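PDB 4HCW: thiaminase-I from Naegleria gruberi, which belongs to the thiaminase I-like proteins, a family with the mixed alpha/beta architecture seen in periplasmic binding proteins. Local coordinates for residues Q321-Q324 / Q325-K329; L164-Q167 / L168-S172; L89-V93 / T94-H98; T201-D204 / S205-V208. All blocks are in the same frame, centred on the assembly; numbering follows the deposited sequence.

Contact 1 (Q321-Q324 / Q325-K329)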
ATOM      1  N   GLN A 321     -16.143  -1.316  -6.729  1.00117.46           N
ATOM      2  CA  GLN A 321     -15.966  -2.681  -6.243  1.00117.46           C
ATOM      3  C   GLN A 321     -15.119  -2.719  -4.976  1.00117.46           C
ATOM      4  O   GLN A 321     -15.397  -3.491  -4.058  1.00117.46           O
ATOM      5  CB  GLN A 321     -15.326  -3.557  -7.322  1.00 84.29           C
ATOM      6  CG  GLN A 321     -16.148  -3.684  -8.592  1.00 84.29           C
ATOM      7  CD  GLN A 321     -15.506  -4.606  -9.609  1.00 84.29           C
ATOM      8  OE1 GLN A 321     -14.512  -5.272  -9.320  1.00 84.29           O
ATOM      9  NE2 GLN A 321     -16.071  -4.649 -10.810  1.00 84.29           N
ATOM     10  N   LEU A 322     -14.088  -1.882  -4.932  1.00 75.65           N
ATOM     11  CA  LEU A 322     -13.188  -1.842  -3.786  1.00 75.65           C
ATOM     12  C   LEU A 322     -13.873  -1.254  -2.558  1.00 75.65           C
ATOM     13  O   LEU A 322     -13.559  -1.622  -1.427  1.00 75.65           O
ATOM     14  CB  LEU A 322     -11.922  -1.053  -4.124  1.00 78.24           C
ATOM     15  CG  LEU A 322     -11.096  -1.629  -5.276  1.00 78.24           C
ATOM     16  CD1 LEU A 322      -9.822  -0.828  -5.483  1.00 78.24           C
ATOM     17  CD2 LEU A 322     -10.777  -3.094  -5.026  1.00 78.24           C
ATOM     18  N   SER A 323     -14.810  -0.338  -2.789  1.00 83.08           N
ATOM     19  CA  SER A 323     -15.583   0.253  -1.703  1.00 83.08           C
ATOM     20  C   SER A 323     -16.476  -0.802  -1.060  1.00 83.08           C
ATOM     21  O   SER A 323     -16.586  -0.878   0.164  1.00 83.08           O
ATOM     22  CB  SER A 323     -16.429   1.418  -2.218  1.00 75.17           C
ATOM     23  OG  SER A 323     -17.155   2.024  -1.163  1.00 75.17           O
ATOM     24  N   GLN A 324     -17.108  -1.616  -1.898  1.00107.98           N
ATOM     25  CA  GLN A 324     -17.938  -2.716  -1.426  1.00107.98           C
ATOM     26  C   GLN A 324     -17.068  -3.763  -0.740  1.00107.98           C
ATOM     27  O   GLN A 324     -17.474  -4.379   0.245  1.00107.98           O
ATOM     28  CB  GLN A 324     -18.707  -3.339  -2.595  1.00130.31           C
ATOM     29  CG  GLN A 324     -19.580  -4.533  -2.226  1.00130.31           C
ATOM     30  CD  GLN A 324     -18.846  -5.857  -2.343  1.00130.31           C
ATOM     31  OE1 GLN A 324     -17.764  -5.931  -2.925  1.00130.31           O
ATOM     32  NE2 GLN A 324     -19.435  -6.911  -1.787  1.00130.31           N
ATOM     33  N   GLN A 325     -15.863  -3.949  -1.270  1.00 94.12           N
ATOM     34  CA  GLN A 325     -14.934  -4.944  -0.755  1.00 94.12           C
ATOM     35  C   GLN A 325     -14.446  -4.576   0.642  1.00 94.12           C
ATOM     36  O   GLN A 325     -14.433  -5.412   1.546  1.00 94.12           O
ATOM     37  CB  GLN A 325     -13.740  -5.084  -1.700  1.00106.48           C
ATOM     38  CG  GLN A 325     -13.142  -6.475  -1.745  1.00106.48           C
ATOM     39  CD  GLN A 325     -13.918  -7.413  -2.649  1.00106.48           C
ATOM     40  OE1 GLN A 325     -13.745  -8.631  -2.593  1.00106.48           O
ATOM     41  NE2 GLN A 325     -14.772  -6.849  -3.495  1.00106.48           N
ATOM     42  N   PHE A 326     -14.047  -3.319   0.812  1.00 81.50           N
ATOM     43  CA  PHE A 326     -13.520  -2.844   2.088  1.00 81.50           C
ATOM     44  C   PHE A 326     -14.581  -2.829   3.184  1.00 81.50           C
ATOM     45  O   PHE A 326     -14.262  -2.943   4.366  1.00 81.50           O
ATOM     46  CB  PHE A 326     -12.906  -1.450   1.930  1.00 78.57           C
ATOM     47  CG  PHE A 326     -11.606  -1.439   1.175  1.00 78.57           C
ATOM     48  CD1 PHE A 326     -10.722  -2.499   1.278  1.00 78.57           C
ATOM     49  CD2 PHE A 326     -11.269  -0.369   0.363  1.00 78.57           C
ATOM     50  CE1 PHE A 326      -9.525  -2.493   0.585  1.00 78.57           C
ATOM     51  CE2 PHE A 326     -10.074  -0.357  -0.334  1.00 78.57           C
ATOM     52  CZ  PHE A 326      -9.201  -1.421  -0.223  1.00 78.57           C
ATOM     53  N   ASP A 327     -15.842  -2.688   2.786  1.00110.96           N
ATOM     54  CA  ASP A 327     -16.945  -2.641   3.741  1.00110.96           C
ATOM     55  C   ASP A 327     -17.392  -4.037   4.164  1.00110.96           C
ATOM     56  O   ASP A 327     -17.725  -4.265   5.327  1.00110.96           O
ATOM     57  CB  ASP A 327     -18.129  -1.865   3.160  1.00120.36           C
ATOM     58  CG  ASP A 327     -17.857  -0.378   3.058  1.00120.36           C
ATOM     59  OD1 ASP A 327     -17.140   0.156   3.929  1.00120.36           O
ATOM     60  OD2 ASP A 327     -18.360   0.256   2.107  1.00120.36           O
ATOM     61  N   ALA A 328     -17.398  -4.966   3.214  1.00 90.83           N
ATOM     62  CA  ALA A 328     -17.832  -6.332   3.479  1.00 90.83           C
ATOM     63  C   ALA A 328     -16.834  -7.078   4.357  1.00 90.83           C
ATOM     64  O   ALA A 328     -17.219  -7.854   5.232  1.00 90.83           O
ATOM     65  CB  ALA A 328     -18.052  -7.082   2.172  1.00 68.45           C
ATOM     66  N   LYS A 329     -15.550  -6.834   4.119  1.00 85.07           N
ATOM     67  CA  LYS A 329     -14.491  -7.526   4.843  1.00 85.07           C
ATOM     68  C   LYS A 329     -13.775  -6.583   5.802  1.00 85.07           C
ATOM     69  O   LYS A 329     -12.580  -6.731   6.050  1.00 85.07           O
ATOM     70  CB  LYS A 329     -13.490  -8.127   3.857  1.00 62.69           C
ATOM     71  CG  LYS A 329     -14.145  -8.898   2.722  1.00 62.69           C
ATOM     72  CD  LYS A 329     -13.121  -9.430   1.733  1.00 62.69           C
ATOM     73  CE  LYS A 329     -13.801 -10.165   0.587  1.00 62.69           C
ATOM     74  NZ  LYS A 329     -12.823 -10.734  -0.381  1.00 62.69           N
TER
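The ring of Phe-326 stands oblique to the backbone carbonyl of Leu-322, whose O lies 3.2 Å from CD2, while the side-chain amides of Gln-324 and Gln-325 are turned 76° against each other. All belong to the last turns of alpha-helix 317-328, and the i to i+4 ladder is intact here: Phe-326 N, for instance, donates to Leu-322 O at 2.9 Å. On the inner side, Leu-322 CB reaches Phe-326 CE2 at 4.3 Å, and both side chains pack on Phe-122 of strand 110-125, which places this flank of the helix against the large mixed sheet. Another flank is polar and faces strand 248-250. Gln-325 bends at chi2 (81°), which folds its amide back along the helix so that NE2 makes a weak second bond to Gln-321 O, the acceptor already used by Gln-325 N. Gln-321 OE1 is used elsewhere, accepting from Val-249 N of strand 248-250. Beyond the final helical residue, Lys-329 extends its chain back alongside Gln-325, and NZ also bonds to Leu-251 O. That ammonium completes the polar row by donating to Gln-325 OE1 at 3.2 Å, tilted 19° from the amide carbonyl plane.

Contact 2 (L164-Q167 / L168-S172)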
ATOM      1  N   LEU A 164       4.696 -12.011   2.145  1.00 74.11           N
ATOM      2  CA  LEU A 164       3.894 -13.220   1.981  1.00 74.11           C
ATOM      3  C   LEU A 164       4.218 -14.283   3.026  1.00 74.11           C
ATOM      4  O   LEU A 164       3.326 -14.990   3.493  1.00 74.11           O
ATOM      5  CB  LEU A 164       4.067 -13.799   0.578  1.00 98.85           C
ATOM      6  CG  LEU A 164       3.493 -12.968  -0.569  1.00 98.85           C
ATOM      7  CD1 LEU A 164       3.582 -13.743  -1.866  1.00 98.85           C
ATOM      8  CD2 LEU A 164       2.055 -12.568  -0.279  1.00 98.85           C
ATOM      9  N   TYR A 165       5.493 -14.393   3.384  1.00 76.50           N
ATOM     10  CA  TYR A 165       5.916 -15.351   4.397  1.00 76.50           C
ATOM     11  C   TYR A 165       5.250 -15.050   5.734  1.00 76.50           C
ATOM     12  O   TYR A 165       4.723 -15.948   6.389  1.00 76.50           O
ATOM     13  CB  TYR A 165       7.439 -15.346   4.552  1.00 80.76           C
ATOM     14  CG  TYR A 165       7.951 -16.290   5.620  1.00 80.76           C
ATOM     15  CD1 TYR A 165       8.186 -17.630   5.337  1.00 80.76           C
ATOM     16  CD2 TYR A 165       8.200 -15.839   6.912  1.00 80.76           C
ATOM     17  CE1 TYR A 165       8.651 -18.497   6.312  1.00 80.76           C
ATOM     18  CE2 TYR A 165       8.664 -16.698   7.892  1.00 80.76           C
ATOM     19  CZ  TYR A 165       8.889 -18.024   7.587  1.00 80.76           C
ATOM     20  OH  TYR A 165       9.352 -18.877   8.561  1.00 80.76           O
ATOM     21  N   GLN A 166       5.269 -13.782   6.128  1.00 69.90           N
ATOM     22  CA  GLN A 166       4.691 -13.371   7.403  1.00 69.90           C
ATOM     23  C   GLN A 166       3.167 -13.439   7.390  1.00 69.90           C
ATOM     24  O   GLN A 166       2.543 -13.683   8.422  1.00 69.90           O
ATOM     25  CB  GLN A 166       5.159 -11.962   7.775  1.00 79.38           C
ATOM     26  CG  GLN A 166       6.663 -11.841   7.968  1.00 79.38           C
ATOM     27  CD  GLN A 166       7.170 -12.652   9.145  1.00 79.38           C
ATOM     28  OE1 GLN A 166       6.431 -12.926  10.091  1.00 79.38           O
ATOM     29  NE2 GLN A 166       8.438 -13.043   9.091  1.00 79.38           N
ATOM     30  N   GLN A 167       2.571 -13.223   6.222  1.00 93.05           N
ATOM     31  CA  GLN A 167       1.120 -13.302   6.091  1.00 93.05           C
ATOM     32  C   GLN A 167       0.638 -14.743   6.226  1.00 93.05           C
ATOM     33  O   GLN A 167      -0.371 -15.012   6.877  1.00 93.05           O
ATOM     34  CB  GLN A 167       0.657 -12.713   4.758  1.00 96.93           C
ATOM     35  CG  GLN A 167       0.821 -11.209   4.642  1.00 96.93           C
ATOM     36  CD  GLN A 167       0.245 -10.662   3.350  1.00 96.93           C
ATOM     37  OE1 GLN A 167      -0.737 -11.187   2.824  1.00 96.93           O
ATOM     38  NE2 GLN A 167       0.857  -9.605   2.828  1.00 96.93           N
ATOM     39  N   LEU A 168       1.366 -15.666   5.603  1.00 87.36           N
ATOM     40  CA  LEU A 168       1.059 -17.087   5.703  1.00 87.36           C
ATOM     41  C   LEU A 168       1.308 -17.588   7.122  1.00 87.36           C
ATOM     42  O   LEU A 168       0.606 -18.473   7.611  1.00 87.36           O
ATOM     43  CB  LEU A 168       1.917 -17.889   4.723  1.00 64.44           C
ATOM     44  CG  LEU A 168       1.673 -17.718   3.223  1.00 64.44           C
ATOM     45  CD1 LEU A 168       2.890 -18.170   2.432  1.00 64.44           C
ATOM     46  CD2 LEU A 168       0.448 -18.498   2.793  1.00 64.44           C
ATOM     47  N   LEU A 169       2.311 -17.010   7.775  1.00 75.05           N
ATOM     48  CA  LEU A 169       2.733 -17.459   9.097  1.00 75.05           C
ATOM     49  C   LEU A 169       1.834 -16.939  10.217  1.00 75.05           C
ATOM     50  O   LEU A 169       1.014 -17.683  10.757  1.00 75.05           O
ATOM     51  CB  LEU A 169       4.186 -17.052   9.356  1.00 71.85           C
ATOM     52  CG  LEU A 169       4.809 -17.463  10.692  1.00 71.85           C
ATOM     53  CD1 LEU A 169       4.758 -18.973  10.873  1.00 71.85           C
ATOM     54  CD2 LEU A 169       6.240 -16.955  10.789  1.00 71.85           C
ATOM     55  N   GLN A 170       1.992 -15.665  10.564  1.00 87.69           N
ATOM     56  CA  GLN A 170       1.279 -15.081  11.698  1.00 87.69           C
ATOM     57  C   GLN A 170      -0.232 -15.003  11.501  1.00 87.69           C
ATOM     58  O   GLN A 170      -0.727 -14.972  10.374  1.00 87.69           O
ATOM     59  CB  GLN A 170       1.827 -13.688  12.030  1.00103.36           C
ATOM     60  CG  GLN A 170       3.023 -13.686  12.971  1.00103.36           C
ATOM     61  CD  GLN A 170       4.328 -14.000  12.269  1.00103.36           C
ATOM     62  OE1 GLN A 170       5.310 -14.384  12.903  1.00103.36           O
ATOM     63  NE2 GLN A 170       4.350 -13.827  10.952  1.00103.36           N
ATOM     64  N   SER A 171      -0.952 -14.976  12.617  1.00114.39           N
ATOM     65  CA  SER A 171      -2.397 -14.789  12.614  1.00114.39           C
ATOM     66  C   SER A 171      -2.780 -13.912  13.799  1.00114.39           C
ATOM     67  O   SER A 171      -2.147 -13.974  14.853  1.00114.39           O
ATOM     68  CB  SER A 171      -3.119 -16.135  12.700  1.00 92.38           C
ATOM     69  OG  SER A 171      -2.884 -16.762  13.948  1.00 92.38           O
ATOM     70  N   SER A 172      -3.813 -13.095  13.627  1.00105.47           N
ATOM     71  CA  SER A 172      -4.220 -12.166  14.674  1.00105.47           C
ATOM     72  C   SER A 172      -5.734 -12.001  14.740  1.00105.47           C
ATOM     73  O   SER A 172      -6.430 -12.154  13.736  1.00105.47           O
ATOM     74  CB  SER A 172      -3.552 -10.804  14.466  1.00 79.73           C
ATOM     75  OG  SER A 172      -3.934  -9.884  15.475  1.00 79.73           O
TER
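The side chains of Gln-166 and Gln-170 extend alongside each other in the same direction, with their amide planes 20° apart. Gln-170 NE2 donates to the backbone O of Gln-166 at 3.1 Å, lying in the carbonyl plane on a lone pair; the C=O...N angle is 113°. The same O takes the backbone N of Gln-170 at 3.0 Å, so one carbonyl is gripped by both the main chain and the side chain of a single residue. NE2 also faces Gln-166 OE1, but the modelled separation is too short to be taken literally. Bends at chi2 in both glutamines, 80° in Gln-170, curl the amides together. Next to this pair, Leu-169 CD2 meets Tyr-165 CE2 at 3.8 Å, oblique to the ring, and Gln-166 NE2 lies in plane at the ring edge. Further out, Tyr-165 OH bonds to Asn-192 N, and its side chain packs on Ile-195 of helix 193-203. Ile-179 of strand 176-179 touches both glutamines. Gln-170 is the first residue to leave helical backbone angles, so the arrangement closes the C-terminal end of helix 158-169. Chemically, the side-chain amide supplies an extra N-H to a last-turn carbonyl, and the bond to Gln-166 O would limit rotation of the Gln-170 amide.

Contact 3 (L89-V93 / T94-H98)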
ATOM      1  N   LEU A  89      -8.759  15.439  16.144  1.00111.66           N
ATOM      2  CA  LEU A  89      -7.993  16.190  15.155  1.00111.66           C
ATOM      3  C   LEU A  89      -7.945  15.456  13.818  1.00111.66           C
ATOM      4  O   LEU A  89      -8.011  16.074  12.756  1.00111.66           O
ATOM      5  CB  LEU A  89      -6.573  16.454  15.664  1.00 96.52           C
ATOM      6  CG  LEU A  89      -5.683  17.344  14.792  1.00 96.52           C
ATOM      7  CD1 LEU A  89      -6.285  18.733  14.653  1.00 96.52           C
ATOM      8  CD2 LEU A  89      -4.274  17.422  15.361  1.00 96.52           C
ATOM      9  N   VAL A  90      -7.832  14.133  13.880  1.00 98.99           N
ATOM     10  CA  VAL A  90      -7.768  13.305  12.682  1.00 98.99           C
ATOM     11  C   VAL A  90      -9.144  13.147  12.040  1.00 98.99           C
ATOM     12  O   VAL A  90      -9.289  13.256  10.822  1.00 98.99           O
ATOM     13  CB  VAL A  90      -7.185  11.911  12.993  1.00103.38           C
ATOM     14  CG1 VAL A  90      -7.171  11.045  11.743  1.00103.38           C
ATOM     15  CG2 VAL A  90      -5.785  12.040  13.574  1.00103.38           C
ATOM     16  N   ARG A  91     -10.152  12.894  12.871  1.00 92.45           N
ATOM     17  CA  ARG A  91     -11.520  12.707  12.395  1.00 92.45           C
ATOM     18  C   ARG A  91     -12.081  13.972  11.750  1.00 92.45           C
ATOM     19  O   ARG A  91     -12.947  13.901  10.878  1.00 92.45           O
ATOM     20  CB  ARG A  91     -12.429  12.258  13.542  1.00143.51           C
ATOM     21  CG  ARG A  91     -12.160  10.846  14.038  1.00143.51           C
ATOM     22  CD  ARG A  91     -12.562   9.809  13.002  1.00143.51           C
ATOM     23  NE  ARG A  91     -12.335   8.446  13.475  1.00143.51           N
ATOM     24  CZ  ARG A  91     -12.696   7.354  12.810  1.00143.51           C
ATOM     25  NH1 ARG A  91     -12.449   6.154  13.318  1.00143.51           N
ATOM     26  NH2 ARG A  91     -13.307   7.460  11.638  1.00143.51           N
ATOM     27  N   GLY A  92     -11.582  15.127  12.182  1.00112.59           N
ATOM     28  CA  GLY A  92     -12.030  16.399  11.644  1.00112.59           C
ATOM     29  C   GLY A  92     -11.381  16.736  10.316  1.00112.59           C
ATOM     30  O   GLY A  92     -11.720  17.738   9.685  1.00112.59           O
ATOM     31  N   VAL A  93     -10.445  15.894   9.889  1.00102.02           N
ATOM     32  CA  VAL A  93      -9.730  16.104   8.635  1.00102.02           C
ATOM     33  C   VAL A  93     -10.021  14.992   7.634  1.00102.02           C
ATOM     34  O   VAL A  93     -10.411  15.252   6.495  1.00102.02           O
ATOM     35  CB  VAL A  93      -8.208  16.181   8.865  1.00 86.13           C
ATOM     36  CG1 VAL A  93      -7.464  16.141   7.540  1.00 86.13           C
ATOM     37  CG2 VAL A  93      -7.852  17.434   9.649  1.00 86.13           C
ATOM     38  N   THR A  94      -9.829  13.751   8.069  1.00 95.88           N
ATOM     39  CA  THR A  94      -9.996  12.595   7.196  1.00 95.88           C
ATOM     40  C   THR A  94     -11.457  12.172   7.087  1.00 95.88           C
ATOM     41  O   THR A  94     -11.887  11.651   6.059  1.00 95.88           O
ATOM     42  CB  THR A  94      -9.175  11.396   7.699  1.00119.43           C
ATOM     43  OG1 THR A  94      -9.691  10.961   8.964  1.00119.43           O
ATOM     44  CG2 THR A  94      -7.712  11.781   7.857  1.00119.43           C
ATOM     45  N   GLY A  95     -12.214  12.398   8.153  1.00 93.81           N
ATOM     46  CA  GLY A  95     -13.592  11.948   8.209  1.00 93.81           C
ATOM     47  C   GLY A  95     -13.669  10.537   8.756  1.00 93.81           C
ATOM     48  O   GLY A  95     -12.961  10.193   9.703  1.00 93.81           O
ATOM     49  N   ASP A  96     -14.524   9.715   8.159  1.00107.99           N
ATOM     50  CA  ASP A  96     -14.691   8.336   8.608  1.00107.99           C
ATOM     51  C   ASP A  96     -13.709   7.386   7.930  1.00107.99           C
ATOM     52  O   ASP A  96     -13.597   7.356   6.705  1.00107.99           O
ATOM     53  CB  ASP A  96     -16.128   7.862   8.386  1.00129.13           C
ATOM     54  CG  ASP A  96     -17.113   8.526   9.326  1.00129.13           C
ATOM     55  OD1 ASP A  96     -16.698   8.928  10.434  1.00129.13           O
ATOM     56  OD2 ASP A  96     -18.300   8.646   8.959  1.00129.13           O
ATOM     57  N   LEU A  97     -12.998   6.613   8.745  1.00 98.45           N
ATOM     58  CA  LEU A  97     -12.049   5.628   8.250  1.00 98.45           C
ATOM     59  C   LEU A  97     -12.573   4.230   8.538  1.00 98.45           C
ATOM     60  O   LEU A  97     -13.433   4.048   9.400  1.00 98.45           O
ATOM     61  CB  LEU A  97     -10.695   5.814   8.934  1.00 79.00           C
ATOM     62  CG  LEU A  97     -10.091   7.219   8.924  1.00 79.00           C
ATOM     63  CD1 LEU A  97      -8.880   7.284   9.840  1.00 79.00           C
ATOM     64  CD2 LEU A  97      -9.718   7.632   7.512  1.00 79.00           C
ATOM     65  N   HIS A  98     -12.055   3.239   7.820  1.00110.62           N
ATOM     66  CA  HIS A  98     -12.388   1.852   8.112  1.00110.62           C
ATOM     67  C   HIS A  98     -11.717   1.426   9.411  1.00110.62           C
ATOM     68  O   HIS A  98     -10.843   2.125   9.925  1.00110.62           O
ATOM     69  CB  HIS A  98     -11.955   0.935   6.969  1.00 87.20           C
ATOM     70  CG  HIS A  98     -12.817   1.041   5.749  1.00 87.20           C
ATOM     71  ND1 HIS A  98     -12.840   2.163   4.949  1.00 87.20           N
ATOM     72  CD2 HIS A  98     -13.685   0.164   5.194  1.00 87.20           C
ATOM     73  CE1 HIS A  98     -13.686   1.972   3.953  1.00 87.20           C
ATOM     74  NE2 HIS A  98     -14.213   0.768   4.078  1.00 87.20           N
TER
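With chi1 at 65°, Thr-94 holds OG1 between its own backbone N and carbonyl carbon, and from there the hydroxyl donates to Val-90 O at 3.0 Å. This is the C-terminal end of helix 87-94, a turn in which one carbonyl collects several donors. Thr-94 N approaches Val-90 O almost head-on, with a C=O...N angle of 173°, whereas OG1 comes from above the carbonyl plane, 53° out of it; Val-93 N is a third donor. The methyls accompany the bond: Val-90 CG1 lies 4.0 Å from Thr-94 CG2, and both side chains rest on Phe-114 of strand 110-125. Gly-95 then leaves the helix with positive phi, a conformation in which a beta carbon would jam against the preceding carbonyl O; its N keeps a weak bond to Arg-91 O. Arg-91, bent at chi2, reaches forward beside the exiting chain. Leu-97 CG covers one face of the guanidinium, while Asp-96 CA lies in plane at its edge. NE has a long, weak ion pair with Glu-87. The other end is held loosely: NH2 makes a weak bond to Gly-95 O at 3.4 Å and a long salt bridge to Asp-96 OD1 at 3.9 Å.

Contact 4 (T201-D204 / S205-V208)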
ATOM      1  N   THR A 201       3.559 -23.294  -3.443  1.00 90.31           N
ATOM      2  CA  THR A 201       2.313 -23.623  -4.127  1.00 90.31           C
ATOM      3  C   THR A 201       1.858 -22.450  -4.989  1.00 90.31           C
ATOM      4  O   THR A 201       1.445 -22.628  -6.135  1.00 90.31           O
ATOM      5  CB  THR A 201       1.198 -23.979  -3.124  1.00104.78           C
ATOM      6  OG1 THR A 201       1.578 -25.141  -2.377  1.00104.78           O
ATOM      7  CG2 THR A 201      -0.111 -24.254  -3.848  1.00104.78           C
ATOM      8  N   ILE A 202       1.949 -21.250  -4.426  1.00 85.35           N
ATOM      9  CA  ILE A 202       1.564 -20.033  -5.130  1.00 85.35           C
ATOM     10  C   ILE A 202       2.561 -19.691  -6.234  1.00 85.35           C
ATOM     11  O   ILE A 202       2.169 -19.335  -7.344  1.00 85.35           O
ATOM     12  CB  ILE A 202       1.447 -18.847  -4.159  1.00 57.75           C
ATOM     13  CG1 ILE A 202       0.448 -19.176  -3.050  1.00 57.75           C
ATOM     14  CG2 ILE A 202       1.033 -17.583  -4.898  1.00 57.75           C
ATOM     15  CD1 ILE A 202       0.296 -18.085  -2.024  1.00 57.75           C
ATOM     16  N   LEU A 203       3.848 -19.808  -5.923  1.00 62.05           N
ATOM     17  CA  LEU A 203       4.906 -19.512  -6.886  1.00 62.05           C
ATOM     18  C   LEU A 203       4.827 -20.412  -8.120  1.00 62.05           C
ATOM     19  O   LEU A 203       5.132 -19.980  -9.232  1.00 62.05           O
ATOM     20  CB  LEU A 203       6.283 -19.638  -6.227  1.00 64.09           C
ATOM     21  CG  LEU A 203       7.502 -19.425  -7.131  1.00 64.09           C
ATOM     22  CD1 LEU A 203       7.447 -18.063  -7.806  1.00 64.09           C
ATOM     23  CD2 LEU A 203       8.795 -19.584  -6.347  1.00 64.09           C
ATOM     24  N   ASP A 204       4.413 -21.658  -7.918  1.00 95.58           N
ATOM     25  CA  ASP A 204       4.288 -22.606  -9.021  1.00 95.58           C
ATOM     26  C   ASP A 204       3.113 -22.265  -9.931  1.00 95.58           C
ATOM     27  O   ASP A 204       3.056 -22.704 -11.078  1.00 95.58           O
ATOM     28  CB  ASP A 204       4.149 -24.037  -8.493  1.00 88.65           C
ATOM     29  CG  ASP A 204       5.445 -24.575  -7.917  1.00 88.65           C
ATOM     30  OD1 ASP A 204       6.524 -24.121  -8.355  1.00 88.65           O
ATOM     31  OD2 ASP A 204       5.385 -25.453  -7.031  1.00 88.65           O
ATOM     32  N   SER A 205       2.177 -21.477  -9.411  1.00 91.47           N
ATOM     33  CA  SER A 205       1.002 -21.079 -10.177  1.00 91.47           C
ATOM     34  C   SER A 205       1.213 -19.745 -10.886  1.00 91.47           C
ATOM     35  O   SER A 205       0.322 -19.257 -11.579  1.00 91.47           O
ATOM     36  CB  SER A 205      -0.225 -20.995  -9.268  1.00 73.92           C
ATOM     37  OG  SER A 205      -0.530 -22.260  -8.710  1.00 73.92           O
ATOM     38  N   THR A 206       2.393 -19.159 -10.710  1.00 73.44           N
ATOM     39  CA  THR A 206       2.693 -17.870 -11.321  1.00 73.44           C
ATOM     40  C   THR A 206       3.558 -18.016 -12.566  1.00 73.44           C
ATOM     41  O   THR A 206       4.546 -18.750 -12.568  1.00 73.44           O
ATOM     42  CB  THR A 206       3.390 -16.913 -10.334  1.00 91.33           C
ATOM     43  OG1 THR A 206       4.648 -17.470  -9.930  1.00 91.33           O
ATOM     44  CG2 THR A 206       2.522 -16.686  -9.109  1.00 91.33           C
ATOM     45  N   VAL A 207       3.179 -17.308 -13.624  1.00 79.63           N
ATOM     46  CA  VAL A 207       3.942 -17.316 -14.864  1.00 79.63           C
ATOM     47  C   VAL A 207       5.118 -16.354 -14.754  1.00 79.63           C
ATOM     48  O   VAL A 207       4.973 -15.244 -14.238  1.00 79.63           O
ATOM     49  CB  VAL A 207       3.064 -16.904 -16.062  1.00114.84           C
ATOM     50  CG1 VAL A 207       3.830 -17.064 -17.368  1.00114.84           C
ATOM     51  CG2 VAL A 207       1.784 -17.723 -16.088  1.00114.84           C
ATOM     52  N   VAL A 208       6.284 -16.780 -15.228  1.00 84.01           N
ATOM     53  CA  VAL A 208       7.454 -15.914 -15.241  1.00 84.01           C
ATOM     54  C   VAL A 208       7.237 -14.783 -16.241  1.00 84.01           C
ATOM     55  O   VAL A 208       7.657 -14.867 -17.397  1.00 84.01           O
ATOM     56  CB  VAL A 208       8.737 -16.687 -15.598  1.00 89.08           C
ATOM     57  CG1 VAL A 208       9.962 -15.801 -15.411  1.00 89.08           C
ATOM     58  CG2 VAL A 208       8.853 -17.938 -14.744  1.00 89.08           C
TER
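Thr-206 follows helix 193-203, with every atom of its side chain close to a backbone carbonyl. Its CB stands 3.7 Å from Leu-203 O. From CB, a chi1 of 62° carries OG1 back over the turn, where it donates to that same oxygen at 2.6 Å and passes Leu-203 CD1 at 3.6 Å. The remaining branch, CG2, is directed to the previous carbonyl and approaches Ile-202 O at 3.2 Å. Leu-203 O therefore serves two donors of one residue, since Thr-206 N binds it too, at 3.2 Å. Both arrive from the same face of the carbonyl plane: the hydroxyl is tilted only 29° from that plane, but the N-H donor stands 71° above it. One residue earlier, Ser-205 N donates to Ile-202 O at 3.0 Å, again from well above the carbonyl plane. The buried hydroxyl of Ser-205 has Ala-140 O, in helix 136-143, and Gly-144 O, just after it, as partners, so its approach to Thr-201 O is not settled. Asp-204 OD1 forms a salt bridge with Arg-200 on the preceding turn. Backbone hydrogen bonds of Asp-204, Ser-205 and Val-207 with Glu-146, Gln-147 and Ile-148 fasten the departing chain. The Thr-206 N to Leu-203 O bond and the backbone angles of Asp-204 and Ser-205 mark a type I beta turn, through which the chain leaves helix 193-203.

How the contacts relate
All four contacts lie at the C-terminal ends of helices, but they are dispersed through the single chain. Contacts 1 and 3 touch: His-98 NE2, just before helix 99-105, lies 3.0 Å from Asp-327 OD1 in a weak hydrogen bond, although the contact centres are about 19 Å apart. Contacts 2 and 4 are also about 19 Å apart between centres, with nearest atoms about 5 Å apart and no touch; helix 193-203, which ends in contact 4, packs against helix 158-169 of contact 2. Contacts 3 and 4 are on opposite sides of the chain's centre, about 40 Å apart between centres. Contacts 1 and 3 share strand 110-125 as a packing surface.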